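Local atomic coordinates of D-glycerate 2-kinase (Thermotoga maritima, PDB entry 2B8N), a protein that catalyses the ATP-dependent phosphorylation of D-glycerate to 2-phosphoglycerate, a step in the breakdown of serine by way of 3-hydroxypyruvate. Residues A[261-270]-A[418-426]; A[278-289]-A[313-324]. All coordinates share one frame; numbering follows the deposited sequence.

Contact 1: A[261-270]-A[418-426]; sequences GNVQKVCDEA and TNVNDLIIG
Asn262, whose backbone lies against Val420, is the N-cap of helix 263-276: its OD1 accepts from Lys265 N at 2.9 Å, and the donor stands almost in line with the side-chain C=O (C=O...N 162°). The other end of the same amide, ND2, binds Asp205, so both polar ends are used and the side chain is held in place. The arrangement is a helix packed on one face of a mixed beta sheet, the axes of helix 263-270 and strand 422-426 passing 8.8 Å apart at -24°. Val420, just before the strand, points toward the helix start. Its CG1 rests on Asn262 CA at 3.7 Å, while CG2 reaches past the cap to Val266 CG2 at 3.6 Å. Val266 spreads its two methyls over two partners: with CG1 anti to the backbone N (chi1 174°), that branch meets Leu423 CD2 at 3.7 Å and leaves CG2 for Val420. Leu423 is forked in turn, CD2 lying beside Val266 and Ala270, CD1 against Cys267 SG. Ser30 of helix 17-32 and Ile320 of the neighbouring strand also touch Leu423, which thus sits in a buried layer between helices and sheet. Val263 lies over backbone instead of side chains, its CG2 beside the carbonyl oxygens of Val420 and Asp422. Asp422 points away from the helix, and its carboxylate forms a salt bridge with Arg337 and a hydrogen bond with Asn338. Ahead of the strand, Asn419 OD1 accepts from Asn421 N in an Asx turn, the donor standing well above the carbonyl plane. A water links the helix start to the Asn421 side chain: it accepts from Val263 N at 3.2 Å and gives a weak bond to Asn421 OD1 at 3.4 Å.

Contact 2: A[278-289]-A[313-324]; sequences GFNAEIITTSLD and LKKPAALIFGGE
Asn280 turns its CG anti to its own carbonyl carbon (chi1 -60°), and a chi2 of -45° then swings ND2 to Lys314 O. The ND2 to Lys314 O bond, 2.7 Å and nearly straight, lies in the amide plane of Asn280 but reaches the oxygen from above its carbonyl plane. It fastens the start of a beta-alpha-beta unit in which strands 280-285 and 317-323 run parallel side by side, joined through helix 292-309. Asn280 N also gives to Pro316 O, next to the cis Lys315-Pro316 peptide, and Asn280 O receives Ala318 N. Replacing Asn280 by an alanine removes the amide, which would probably leave Lys314 O without this donor and the loop ahead of Pro316 less firmly held. Next to Asn280 in the chain, Phe279 sets CD1 against Pro316 CB at 3.7 Å. Parallel pairing continues with Glu282 N to Ala318 O, Ile320 N to Glu282 O and Ile284 N to Ile320 O. Ala281, Ile283, Ala318 and Ile320 share the face turned to helix 263-276, where Ile283 CG1 lies 4.1 Å from Ile320 CB. Leu319 and Phe321 face helix 292-309. Ile284 lies alongside Phe321, CB and CG1 at ring atoms CE2 and CZ, while Thr285 CG2 stands at the ring edge. Here the pattern slips by a residue: Gly322 N bonds Thr285 O, and an ST turn, Ser287 N to Thr285 OG1, accompanies the corner in the edge chain. Past it a short, weakly bonded strand pairs at Leu288, whose N gives to Gly322 O at 3.1 Å and whose O accepts from Glu324 N at 2.7 Å.

In the fold
From the N terminus, helix 17-32 comes to lie against the later contact 1; the chain then builds the six-stranded parallel sheet, whose edge strand 255-261 leads straight into helix 263-276 and so crosses to the mixed sheet. Strand 280-285 follows as an edge of that second sheet, and after helix 292-309 strand 317-323 returns beside it, closing contact 2 as a short loop. Much later, strand 422-428 enters on the other side of strand 317-323 and meets helix 263-276, closing contact 1; the loop of contact 2 is nested within it. Probable backbone bonds, Ile424 N to Phe321 O and Leu319 N to Gly426 O, join the two, and the helix of contact 1 also packs on both strands of contact 2.

Contact 1: A[261-270]-A[418-426]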
loop_
_atom_site.group_PDB
_atom_site.type_symbol
_atom_site.label_atom_id
_atom_site.label_comp_id
_atom_site.label_asym_id
_atom_site.label_seq_id
_atom_site.Cartn_x
_atom_site.Cartn_y
_atom_site.Cartn_z
ATOM N N GLY A 261 1.578 -9.612 2.459
ATOM C CA GLY A 261 1.456 -9.057 1.126
ATOM C C GLY A 261 2.337 -7.855 0.940
ATOM O O GLY A 261 2.506 -7.052 1.830
ATOM N N ASN A 262 2.896 -7.738 -0.245
ATOM C CA ASN A 262 3.682 -6.558 -0.625
ATOM C C ASN A 262 3.949 -6.624 -2.112
ATOM O O ASN A 262 3.592 -7.592 -2.758
ATOM C CB ASN A 262 4.999 -6.539 0.139
ATOM C CG ASN A 262 5.846 -7.746 -0.164
ATOM O OD1 ASN A 262 5.542 -8.520 -1.090
ATOM N ND2 ASN A 262 6.922 -7.918 0.597
ATOM N N VAL A 263 4.612 -5.632 -2.671
ATOM C CA VAL A 263 4.814 -5.618 -4.134
ATOM C C VAL A 263 5.715 -6.785 -4.644
ATOM O O VAL A 263 5.597 -7.254 -5.794
ATOM C CB VAL A 263 5.313 -4.229 -4.606
ATOM C CG1 VAL A 263 6.776 -4.040 -4.286
ATOM C CG2 VAL A 263 5.032 -4.019 -6.080
ATOM N N GLN A 264 6.587 -7.292 -3.778
ATOM C CA GLN A 264 7.430 -8.428 -4.161
ATOM C C GLN A 264 6.597 -9.682 -4.425
ATOM O O GLN A 264 6.834 -10.375 -5.431
ATOM C CB GLN A 264 8.454 -8.745 -3.086
ATOM C CG GLN A 264 9.464 -7.659 -2.808
ATOM C CD GLN A 264 10.553 -8.162 -1.886
ATOM O OE1 GLN A 264 10.851 -9.360 -1.865
ATOM N NE2 GLN A 264 11.139 -7.263 -1.100
ATOM N N LYS A 265 5.623 -9.968 -3.551
ATOM C CA LYS A 265 4.795 -11.175 -3.705
ATOM C C LYS A 265 4.077 -11.133 -5.053
ATOM O O LYS A 265 3.945 -12.156 -5.725
ATOM C CB LYS A 265 3.814 -11.330 -2.536
ATOM C CG LYS A 265 3.025 -12.645 -2.514
ATOM N N VAL A 266 3.664 -9.934 -5.453
ATOM C CA VAL A 266 2.872 -9.740 -6.653
ATOM C C VAL A 266 3.735 -9.879 -7.875
ATOM O O VAL A 266 3.299 -10.415 -8.874
ATOM C CB VAL A 266 2.176 -8.377 -6.613
ATOM C CG1 VAL A 266 1.466 -8.084 -7.901
ATOM C CG2 VAL A 266 1.169 -8.374 -5.498
ATOM N N CYS A 267 4.963 -9.405 -7.792
ATOM C CA CYS A 267 5.906 -9.610 -8.881
ATOM C C CYS A 267 6.311 -11.059 -9.047
ATOM O O CYS A 267 6.476 -11.523 -10.177
ATOM C CB CYS A 267 7.139 -8.778 -8.637
ATOM S SG CYS A 267 6.807 -7.112 -9.079
ATOM N N ASP A 268 6.480 -11.757 -7.920
ATOM C CA ASP A 268 6.830 -13.183 -7.928
ATOM C C ASP A 268 5.751 -14.004 -8.581
ATOM O O ASP A 268 6.067 -14.930 -9.316
ATOM C CB ASP A 268 7.101 -13.753 -6.511
ATOM C CG ASP A 268 8.527 -13.511 -6.031
ATOM O OD1 ASP A 268 9.381 -13.103 -6.838
ATOM O OD2 ASP A 268 8.805 -13.730 -4.839
ATOM N N GLU A 269 4.491 -13.680 -8.296
ATOM C CA GLU A 269 3.372 -14.426 -8.852
ATOM C C GLU A 269 3.265 -14.178 -10.351
ATOM O O GLU A 269 3.008 -15.109 -11.118
ATOM C CB GLU A 269 2.063 -14.066 -8.164
ATOM C CG GLU A 269 0.887 -14.981 -8.538
ATOM C CD GLU A 269 0.995 -16.367 -7.934
ATOM O OE1 GLU A 269 2.076 -16.680 -7.384
ATOM O OE2 GLU A 269 0.013 -17.156 -8.017
ATOM N N ALA A 270 3.468 -12.942 -10.781
ATOM C CA ALA A 270 3.432 -12.653 -12.211
ATOM C C ALA A 270 4.551 -13.403 -12.897
ATOM O O ALA A 270 4.329 -13.978 -13.960
ATOM C CB ALA A 270 3.547 -11.204 -12.471
ATOM N N THR A 418 -7.291 -4.567 -1.952
ATOM C CA THR A 418 -5.923 -4.564 -1.456
ATOM C C THR A 418 -5.121 -3.374 -2.024
ATOM O O THR A 418 -5.574 -2.669 -2.919
ATOM C CB THR A 418 -5.226 -5.927 -1.719
ATOM O OG1 THR A 418 -3.907 -5.906 -1.181
ATOM C CG2 THR A 418 -5.153 -6.265 -3.191
ATOM N N ASN A 419 -3.947 -3.125 -1.462
ATOM C CA ASN A 419 -3.030 -2.154 -2.019
ATOM C C ASN A 419 -1.584 -2.485 -1.665
ATOM O O ASN A 419 -1.186 -2.398 -0.502
ATOM C CB ASN A 419 -3.379 -0.747 -1.541
ATOM C CG ASN A 419 -2.510 0.322 -2.194
ATOM O OD1 ASN A 419 -1.997 0.147 -3.318
ATOM N ND2 ASN A 419 -2.340 1.436 -1.501
ATOM N N VAL A 420 -0.817 -2.897 -2.668
ATOM C CA VAL A 420 0.614 -3.089 -2.491
ATOM C C VAL A 420 1.361 -2.382 -3.602
ATOM O O VAL A 420 2.351 -2.887 -4.102
ATOM C CB VAL A 420 1.020 -4.585 -2.434
ATOM C CG1 VAL A 420 0.289 -5.288 -1.318
ATOM C CG2 VAL A 420 0.771 -5.287 -3.777
ATOM N N ASN A 421 0.879 -1.191 -3.954
ATOM C CA ASN A 421 1.481 -0.317 -4.963
ATOM C C ASN A 421 1.324 -0.868 -6.403
ATOM O O ASN A 421 0.257 -1.355 -6.746
ATOM C CB ASN A 421 2.917 0.061 -4.555
ATOM C CG ASN A 421 2.954 0.831 -3.234
ATOM O OD1 ASN A 421 3.614 0.419 -2.257
ATOM N ND2 ASN A 421 2.233 1.962 -3.202
ATOM N N ASP A 422 2.361 -0.783 -7.240
ATOM C CA ASP A 422 2.187 -0.914 -8.696
ATOM C C ASP A 422 2.835 -2.189 -9.275
ATOM O O ASP A 422 3.928 -2.590 -8.859
ATOM C CB ASP A 422 2.728 0.362 -9.389
ATOM C CG ASP A 422 2.026 1.649 -8.905
ATOM O OD1 ASP A 422 0.903 1.549 -8.357
ATOM O OD2 ASP A 422 2.574 2.763 -9.087
ATOM N N LEU A 423 2.146 -2.814 -10.222
ATOM C CA LEU A 423 2.721 -3.897 -11.031
ATOM C C LEU A 423 2.751 -3.463 -12.508
ATOM O O LEU A 423 1.737 -2.994 -13.029
ATOM C CB LEU A 423 1.892 -5.189 -10.884
ATOM C CG LEU A 423 2.272 -6.369 -11.789
ATOM C CD1 LEU A 423 3.709 -6.766 -11.534
ATOM C CD2 LEU A 423 1.358 -7.549 -11.611
ATOM N N ILE A 424 3.908 -3.613 -13.155
ATOM C CA ILE A 424 4.031 -3.374 -14.577
ATOM C C ILE A 424 4.576 -4.627 -15.235
ATOM O O ILE A 424 5.529 -5.206 -14.750
ATOM C CB ILE A 424 4.991 -2.234 -14.911
ATOM C CG1 ILE A 424 4.533 -0.915 -14.273
ATOM C CG2 ILE A 424 5.093 -2.081 -16.451
ATOM C CD1 ILE A 424 5.121 -0.633 -12.918
ATOM N N ILE A 425 3.974 -5.021 -16.353
ATOM C CA ILE A 425 4.389 -6.199 -17.117
ATOM C C ILE A 425 4.563 -5.835 -18.614
ATOM O O ILE A 425 3.693 -5.195 -19.224
ATOM C CB ILE A 425 3.349 -7.301 -16.984
ATOM C CG1 ILE A 425 3.261 -7.757 -15.527
ATOM C CG2 ILE A 425 3.691 -8.492 -17.859
ATOM N N GLY A 426 5.683 -6.240 -19.190
ATOM C CA GLY A 426 5.932 -6.048 -20.603
ATOM C C GLY A 426 6.198 -7.379 -21.306
ATOM O O GLY A 426 7.075 -8.127 -20.895
HETATM O O HOH W 1 4.443 -2.757 -1.197
#

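Contact 2: A[278-289]-A[313-324]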
loop_
_atom_site.group_PDB
_atom_site.type_symbol
_atom_site.label_atom_id
_atom_site.label_comp_id
_atom_site.label_asym_id
_atom_site.label_seq_id
_atom_site.Cartn_x
_atom_site.Cartn_y
_atom_site.Cartn_z
ATOM N N GLY A 278 4.659 -20.176 -20.923
ATOM C CA GLY A 278 5.685 -20.331 -21.963
ATOM C C GLY A 278 6.625 -19.150 -22.157
ATOM O O GLY A 278 7.366 -19.107 -23.136
ATOM N N PHE A 279 6.625 -18.200 -21.225
ATOM C CA PHE A 279 7.477 -17.010 -21.345
ATOM C C PHE A 279 8.786 -17.150 -20.599
ATOM O O PHE A 279 8.818 -17.672 -19.493
ATOM C CB PHE A 279 6.767 -15.756 -20.815
ATOM C CG PHE A 279 5.713 -15.236 -21.738
ATOM C CD1 PHE A 279 6.075 -14.576 -22.909
ATOM C CD2 PHE A 279 4.368 -15.426 -21.457
ATOM C CE1 PHE A 279 5.107 -14.112 -23.794
ATOM C CE2 PHE A 279 3.383 -14.975 -22.342
ATOM C CZ PHE A 279 3.751 -14.318 -23.510
ATOM N N ASN A 280 9.864 -16.675 -21.201
ATOM C CA ASN A 280 11.077 -16.442 -20.462
ATOM C C ASN A 280 10.777 -15.197 -19.618
ATOM O O ASN A 280 10.560 -14.121 -20.182
ATOM C CB ASN A 280 12.265 -16.176 -21.402
ATOM C CG ASN A 280 12.558 -17.337 -22.342
ATOM O OD1 ASN A 280 12.586 -18.514 -21.935
ATOM N ND2 ASN A 280 12.792 -17.007 -23.611
ATOM N N ALA A 281 10.745 -15.343 -18.295
ATOM C CA ALA A 281 10.291 -14.271 -17.422
ATOM C C ALA A 281 11.324 -13.911 -16.384
ATOM O O ALA A 281 11.949 -14.806 -15.790
ATOM C CB ALA A 281 9.008 -14.659 -16.729
ATOM N N GLU A 282 11.504 -12.600 -16.165
ATOM C CA GLU A 282 12.312 -12.105 -15.035
ATOM C C GLU A 282 11.761 -10.799 -14.445
ATOM O O GLU A 282 11.086 -10.009 -15.135
ATOM C CB GLU A 282 13.810 -11.965 -15.408
ATOM C CG GLU A 282 14.744 -11.707 -14.238
ATOM C CD GLU A 282 14.719 -12.790 -13.138
ATOM O OE1 GLU A 282 13.707 -12.943 -12.407
ATOM O OE2 GLU A 282 15.746 -13.487 -12.982
ATOM N N ILE A 283 12.055 -10.608 -13.162
ATOM C CA ILE A 283 11.783 -9.396 -12.435
ATOM C C ILE A 283 12.978 -8.485 -12.527
ATOM O O ILE A 283 14.059 -8.821 -12.021
ATOM C CB ILE A 283 11.539 -9.707 -10.944
ATOM C CG1 ILE A 283 10.265 -10.542 -10.783
ATOM C CG2 ILE A 283 11.427 -8.406 -10.143
ATOM C CD1 ILE A 283 10.065 -11.127 -9.384
ATOM N N ILE A 284 12.797 -7.316 -13.128
ATOM C CA ILE A 284 13.888 -6.335 -13.287
ATOM C C ILE A 284 14.090 -5.482 -12.038
ATOM O O ILE A 284 15.219 -5.177 -11.645
ATOM C CB ILE A 284 13.632 -5.423 -14.459
ATOM C CG1 ILE A 284 13.475 -6.246 -15.745
ATOM C CG2 ILE A 284 14.765 -4.432 -14.608
ATOM C CD1 ILE A 284 14.648 -7.170 -16.029
ATOM N N THR A 285 12.994 -5.074 -11.415
ATOM C CA THR A 285 13.087 -4.441 -10.107
ATOM C C THR A 285 11.746 -4.413 -9.434
ATOM O O THR A 285 10.720 -4.392 -10.120
ATOM C CB THR A 285 13.612 -2.989 -10.209
ATOM O OG1 THR A 285 13.789 -2.451 -8.886
ATOM C CG2 THR A 285 12.638 -2.122 -11.034
ATOM N N THR A 286 11.775 -4.418 -8.093
ATOM C CA THR A 286 10.579 -4.258 -7.261
ATOM C C THR A 286 10.662 -2.965 -6.415
ATOM O O THR A 286 9.806 -2.736 -5.546
ATOM C CB THR A 286 10.360 -5.470 -6.316
ATOM O OG1 THR A 286 11.414 -5.539 -5.357
ATOM C CG2 THR A 286 10.311 -6.775 -7.079
ATOM N N SER A 287 11.670 -2.127 -6.677
ATOM C CA SER A 287 11.839 -0.853 -5.969
ATOM C C SER A 287 11.729 0.384 -6.886
ATOM O O SER A 287 12.366 1.413 -6.648
ATOM C CB SER A 287 13.162 -0.846 -5.216
ATOM O OG SER A 287 14.224 -1.223 -6.070
ATOM N N LEU A 288 10.862 0.306 -7.889
ATOM C CA LEU A 288 10.675 1.408 -8.840
ATOM C C LEU A 288 10.062 2.617 -8.140
ATOM O O LEU A 288 9.058 2.494 -7.444
ATOM C CB LEU A 288 9.770 0.942 -9.969
ATOM C CG LEU A 288 9.968 1.537 -11.348
ATOM C CD1 LEU A 288 11.364 1.304 -11.909
ATOM C CD2 LEU A 288 8.922 0.888 -12.241
ATOM N N ASP A 289 10.683 3.782 -8.292
ATOM C CA ASP A 289 10.171 5.001 -7.637
ATOM C C ASP A 289 10.390 6.335 -8.371
ATOM O O ASP A 289 10.187 7.387 -7.790
ATOM C CB ASP A 289 10.805 5.109 -6.261
ATOM C CG ASP A 289 12.281 5.402 -6.326
ATOM O OD1 ASP A 289 12.857 5.531 -7.433
ATOM O OD2 ASP A 289 12.877 5.500 -5.241
ATOM N N LEU A 313 16.320 -10.679 -22.022
ATOM C CA LEU A 313 15.591 -11.959 -22.140
ATOM C C LEU A 313 15.353 -12.283 -23.614
ATOM O O LEU A 313 15.237 -11.374 -24.441
ATOM C CB LEU A 313 14.229 -11.910 -21.451
ATOM C CG LEU A 313 14.103 -11.754 -19.938
ATOM C CD1 LEU A 313 12.691 -11.285 -19.593
ATOM C CD2 LEU A 313 14.411 -13.018 -19.213
ATOM N N LYS A 314 15.269 -13.576 -23.924
ATOM C CA LYS A 314 14.992 -14.031 -25.268
ATOM C C LYS A 314 13.488 -14.134 -25.423
ATOM O O LYS A 314 12.772 -14.489 -24.476
ATOM C CB LYS A 314 15.612 -15.400 -25.526
ATOM C CG LYS A 314 17.089 -15.468 -25.247
ATOM C CD LYS A 314 17.732 -16.754 -25.770
ATOM C CE LYS A 314 17.230 -18.055 -25.070
ATOM N NZ LYS A 314 16.941 -17.976 -23.587
ATOM N N LYS A 315 13.017 -13.837 -26.630
ATOM C CA LYS A 315 11.608 -13.978 -26.971
ATOM C C LYS A 315 11.215 -15.459 -26.985
ATOM O O LYS A 315 11.947 -16.287 -27.493
ATOM C CB LYS A 315 11.318 -13.397 -28.362
ATOM C CG LYS A 315 11.631 -11.914 -28.597
ATOM C CD LYS A 315 11.459 -11.598 -30.094
ATOM C CE LYS A 315 12.683 -10.937 -30.679
ATOM N NZ LYS A 315 13.907 -11.776 -30.597
ATOM N N PRO A 316 10.035 -15.797 -26.459
ATOM C CA PRO A 316 8.993 -14.915 -25.928
ATOM C C PRO A 316 9.325 -14.480 -24.517
ATOM O O PRO A 316 9.607 -15.320 -23.672
ATOM C CB PRO A 316 7.740 -15.807 -25.947
ATOM C CG PRO A 316 8.184 -17.150 -26.344
ATOM C CD PRO A 316 9.659 -17.209 -26.330
ATOM N N ALA A 317 9.299 -13.182 -24.255
ATOM C CA ALA A 317 9.813 -12.654 -22.974
ATOM C C ALA A 317 8.733 -11.935 -22.203
ATOM O O ALA A 317 7.815 -11.382 -22.804
ATOM C CB ALA A 317 11.032 -11.720 -23.191
ATOM N N ALA A 318 8.867 -11.972 -20.879
ATOM C CA ALA A 318 8.021 -11.237 -19.965
ATOM C C ALA A 318 8.902 -10.523 -18.938
ATOM O O ALA A 318 9.524 -11.169 -18.097
ATOM C CB ALA A 318 7.040 -12.157 -19.273
ATOM N N LEU A 319 8.953 -9.188 -19.038
ATOM C CA LEU A 319 9.702 -8.347 -18.117
ATOM C C LEU A 319 8.752 -7.865 -17.041
ATOM O O LEU A 319 7.712 -7.304 -17.368
ATOM C CB LEU A 319 10.258 -7.137 -18.868
ATOM C CG LEU A 319 11.204 -7.388 -20.041
ATOM C CD1 LEU A 319 11.379 -6.114 -20.769
ATOM C CD2 LEU A 319 12.554 -7.900 -19.574
ATOM N N ILE A 320 9.115 -8.041 -15.766
ATOM C CA ILE A 320 8.226 -7.639 -14.644
ATOM C C ILE A 320 8.810 -6.494 -13.793
ATOM O O ILE A 320 9.969 -6.545 -13.350
ATOM C CB ILE A 320 7.862 -8.855 -13.714
ATOM C CG1 ILE A 320 7.035 -9.908 -14.473
ATOM C CG2 ILE A 320 7.082 -8.389 -12.438
ATOM C CD1 ILE A 320 7.781 -11.145 -14.781
ATOM N N PHE A 321 7.979 -5.473 -13.556
ATOM C CA PHE A 321 8.349 -4.312 -12.724
ATOM C C PHE A 321 7.302 -4.009 -11.642
ATOM O O PHE A 321 6.088 -4.116 -11.853
ATOM C CB PHE A 321 8.548 -3.071 -13.593
ATOM C CG PHE A 321 9.426 -3.301 -14.807
ATOM C CD1 PHE A 321 8.905 -3.837 -15.956
ATOM C CD2 PHE A 321 10.770 -2.942 -14.798
ATOM C CE1 PHE A 321 9.705 -4.023 -17.087
ATOM C CE2 PHE A 321 11.578 -3.146 -15.924
ATOM C CZ PHE A 321 11.047 -3.684 -17.060
ATOM N N GLY A 322 7.800 -3.642 -10.466
ATOM C CA GLY A 322 6.955 -3.247 -9.350
ATOM C C GLY A 322 7.544 -2.035 -8.663
ATOM O O GLY A 322 8.754 -1.844 -8.676
ATOM N N GLY A 323 6.683 -1.225 -8.067
ATOM C CA GLY A 323 7.128 -0.095 -7.274
ATOM C C GLY A 323 6.051 0.930 -7.051
ATOM O O GLY A 323 4.865 0.610 -7.028
ATOM N N GLU A 324 6.458 2.178 -6.897
ATOM C CA GLU A 324 5.502 3.279 -6.727
ATOM C C GLU A 324 6.060 4.563 -7.380
ATOM O O GLU A 324 6.808 5.325 -6.760
ATOM C CB GLU A 324 5.208 3.460 -5.231
ATOM C CG GLU A 324 4.146 4.467 -4.891
ATOM C CD GLU A 324 4.108 4.815 -3.391
ATOM O OE1 GLU A 324 5.181 4.895 -2.734
ATOM O OE2 GLU A 324 2.996 5.034 -2.871
#